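Local coordinates for conserved hypothetical protein (Sulfolobus solfataricus, PDB 2FNA) that is an archaeal AAA+ ATPase of uncharacterised cellular role that binds ADP and probably couples nucleotide hydrolysis to conformational change, at residues A[225-230]-A[255-260]. Residues are numbered along the deposited sequence; the frame is centred on the assembly and turned at random.
Sequences ADIDFK and DNKNLD
K257 lays the methylene part of its side chain against I227, with CE 4.0 Å from I227 CG2, so it is the aliphatic chain of the lysine that makes the contact. Its reach depends on the bend at chi2 (-84°), which, with chi3 extended, carries CE over to the isoleucine although its CB sets off to one side of it. I227 itself points its CB at the other segment; chi1 of 69° wedges CG1 between backbone N and carbonyl carbon and turns CG2 to the lysine. The second touch is F229 with L259: ring atom CZ lies 3.9 Å from L259 CD1, the methyl approaching the ring obliquely and the two side chains crossing at about a right angle.

Both segments are connections between helices. Helix 211-225 ends in a Schellman motif with D226 at positive phi, and the chain then runs extended through I227 and F229. In the other segment, K257 also takes positive phi as helix 243-256 gives way to helix 259-282. An Asx turn, N258 N to N256 OD1 at 3.0 Å, braces this corner, and N258 OD1 caps the new helix, accepting from F261 N and, weakly, from D260 N. The F229 ring also meets other aromatics, stacked on F222 and edge-to-face with Y253, while I227 rests on Y253 and L254.

No hydrogen bond crosses between the segments and only 132 Å² is buried, both sides summed. Directly, the two segments meet only through carbon atoms at the surface, and direct polar bonds do not fix their relative position; I227 and F229 have further packing on helix 243-256.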
loop_
_atom_site.group_PDB
_atom_site.type_symbol
_atom_site.label_atom_id
_atom_site.label_comp_id
_atom_site.label_asym_id
_atom_site.label_seq_id
_atom_site.Cartn_x
_atom_site.Cartn_y
_atom_site.Cartn_z
ATOM N N ALA A 225 -7.739 -16.964 21.601
ATOM C CA ALA A 225 -6.719 -17.104 22.662
ATOM C C ALA A 225 -7.264 -17.793 23.920
ATOM O O ALA A 225 -6.500 -18.254 24.769
ATOM C CB ALA A 225 -6.125 -15.732 23.038
ATOM N N ASP A 226 -8.594 -17.850 24.016
ATOM C CA ASP A 226 -9.304 -18.423 25.147
ATOM C C ASP A 226 -9.167 -17.597 26.416
ATOM O O ASP A 226 -8.950 -18.150 27.486
ATOM C CB ASP A 226 -8.860 -19.873 25.390
ATOM C CG ASP A 226 -9.883 -20.678 26.162
ATOM O OD1 ASP A 226 -11.032 -20.189 26.338
ATOM O OD2 ASP A 226 -9.521 -21.796 26.584
ATOM N N ILE A 227 -9.318 -16.284 26.288
ATOM C CA ILE A 227 -9.241 -15.371 27.421
ATOM C C ILE A 227 -10.475 -14.499 27.429
ATOM O O ILE A 227 -11.070 -14.281 26.378
ATOM C CB ILE A 227 -7.990 -14.470 27.362
ATOM C CG1 ILE A 227 -8.080 -13.457 26.228
ATOM C CG2 ILE A 227 -6.721 -15.335 27.243
ATOM C CD1 ILE A 227 -7.539 -12.102 26.580
ATOM N N ASP A 228 -10.862 -14.006 28.605
ATOM C CA ASP A 228 -12.051 -13.153 28.720
ATOM C C ASP A 228 -11.684 -11.749 28.249
ATOM O O ASP A 228 -10.525 -11.349 28.309
ATOM C CB ASP A 228 -12.585 -13.121 30.165
ATOM C CG ASP A 228 -14.102 -12.823 30.238
ATOM O OD1 ASP A 228 -14.785 -12.839 29.187
ATOM O OD2 ASP A 228 -14.602 -12.581 31.354
ATOM N N PHE A 229 -12.653 -11.022 27.716
ATOM C CA PHE A 229 -12.485 -9.606 27.464
ATOM C C PHE A 229 -13.854 -8.941 27.517
ATOM O O PHE A 229 -14.822 -9.518 27.081
ATOM C CB PHE A 229 -11.808 -9.379 26.107
ATOM C CG PHE A 229 -11.225 -7.998 25.952
ATOM C CD1 PHE A 229 -9.943 -7.717 26.414
ATOM C CD2 PHE A 229 -11.951 -6.977 25.355
ATOM C CE1 PHE A 229 -9.401 -6.445 26.274
ATOM C CE2 PHE A 229 -11.403 -5.714 25.201
ATOM C CZ PHE A 229 -10.131 -5.449 25.675
ATOM N N LYS A 230 -13.923 -7.741 28.083
ATOM C CA LYS A 230 -15.193 -7.014 28.250
ATOM C C LYS A 230 -15.242 -5.628 27.573
ATOM O O LYS A 230 -16.289 -5.222 27.023
ATOM C CB LYS A 230 -15.517 -6.892 29.748
ATOM C CG LYS A 230 -16.140 -8.151 30.358
ATOM N N ASP A 255 -0.347 -10.261 25.550
ATOM C CA ASP A 255 0.961 -10.429 26.110
ATOM C C ASP A 255 1.028 -9.938 27.536
ATOM O O ASP A 255 1.779 -10.470 28.327
ATOM C CB ASP A 255 1.988 -9.674 25.269
ATOM C CG ASP A 255 3.384 -10.063 25.621
ATOM O OD1 ASP A 255 3.655 -11.293 25.657
ATOM O OD2 ASP A 255 4.177 -9.152 25.908
ATOM N N ASN A 256 0.255 -8.910 27.859
ATOM C CA ASN A 256 0.367 -8.320 29.156
ATOM C C ASN A 256 -0.936 -8.286 30.018
ATOM O O ASN A 256 -0.853 -8.209 31.231
ATOM C CB ASN A 256 1.020 -6.954 28.987
ATOM C CG ASN A 256 0.107 -5.852 29.345
ATOM O OD1 ASN A 256 -0.931 -5.645 28.687
ATOM N ND2 ASN A 256 0.439 -5.150 30.446
ATOM N N LYS A 257 -2.112 -8.349 29.402
ATOM C CA LYS A 257 -3.415 -8.384 30.109
ATOM C C LYS A 257 -3.727 -7.153 30.965
ATOM O O LYS A 257 -4.497 -7.242 31.918
ATOM C CB LYS A 257 -3.543 -9.628 30.988
ATOM C CG LYS A 257 -3.224 -10.938 30.291
ATOM C CD LYS A 257 -4.395 -11.480 29.540
ATOM C CE LYS A 257 -4.071 -12.852 28.973
ATOM N NZ LYS A 257 -3.817 -13.881 30.022
ATOM N N ASN A 258 -3.131 -6.015 30.640
ATOM C CA ASN A 258 -3.460 -4.756 31.281
ATOM C C ASN A 258 -4.024 -3.860 30.204
ATOM O O ASN A 258 -3.349 -3.532 29.242
ATOM C CB ASN A 258 -2.233 -4.118 31.932
ATOM C CG ASN A 258 -2.583 -2.910 32.779
ATOM O OD1 ASN A 258 -3.037 -1.889 32.280
ATOM N ND2 ASN A 258 -2.379 -3.029 34.067
ATOM N N LEU A 259 -5.275 -3.473 30.368
ATOM C CA LEU A 259 -5.966 -2.712 29.357
ATOM C C LEU A 259 -5.308 -1.373 29.084
ATOM O O LEU A 259 -5.132 -1.016 27.930
ATOM C CB LEU A 259 -7.421 -2.512 29.755
ATOM C CG LEU A 259 -8.197 -1.668 28.761
ATOM C CD1 LEU A 259 -8.393 -2.441 27.482
ATOM C CD2 LEU A 259 -9.542 -1.247 29.362
ATOM N N ASP A 260 -4.945 -0.626 30.121
ATOM C CA ASP A 260 -4.418 0.724 29.926
ATOM C C ASP A 260 -3.034 0.687 29.347
ATOM O O ASP A 260 -2.661 1.555 28.553
ATOM C CB ASP A 260 -4.328 1.500 31.240
ATOM C CG ASP A 260 -5.679 1.840 31.830
ATOM O OD1 ASP A 260 -6.717 1.685 31.138
ATOM O OD2 ASP A 260 -5.689 2.274 33.006
#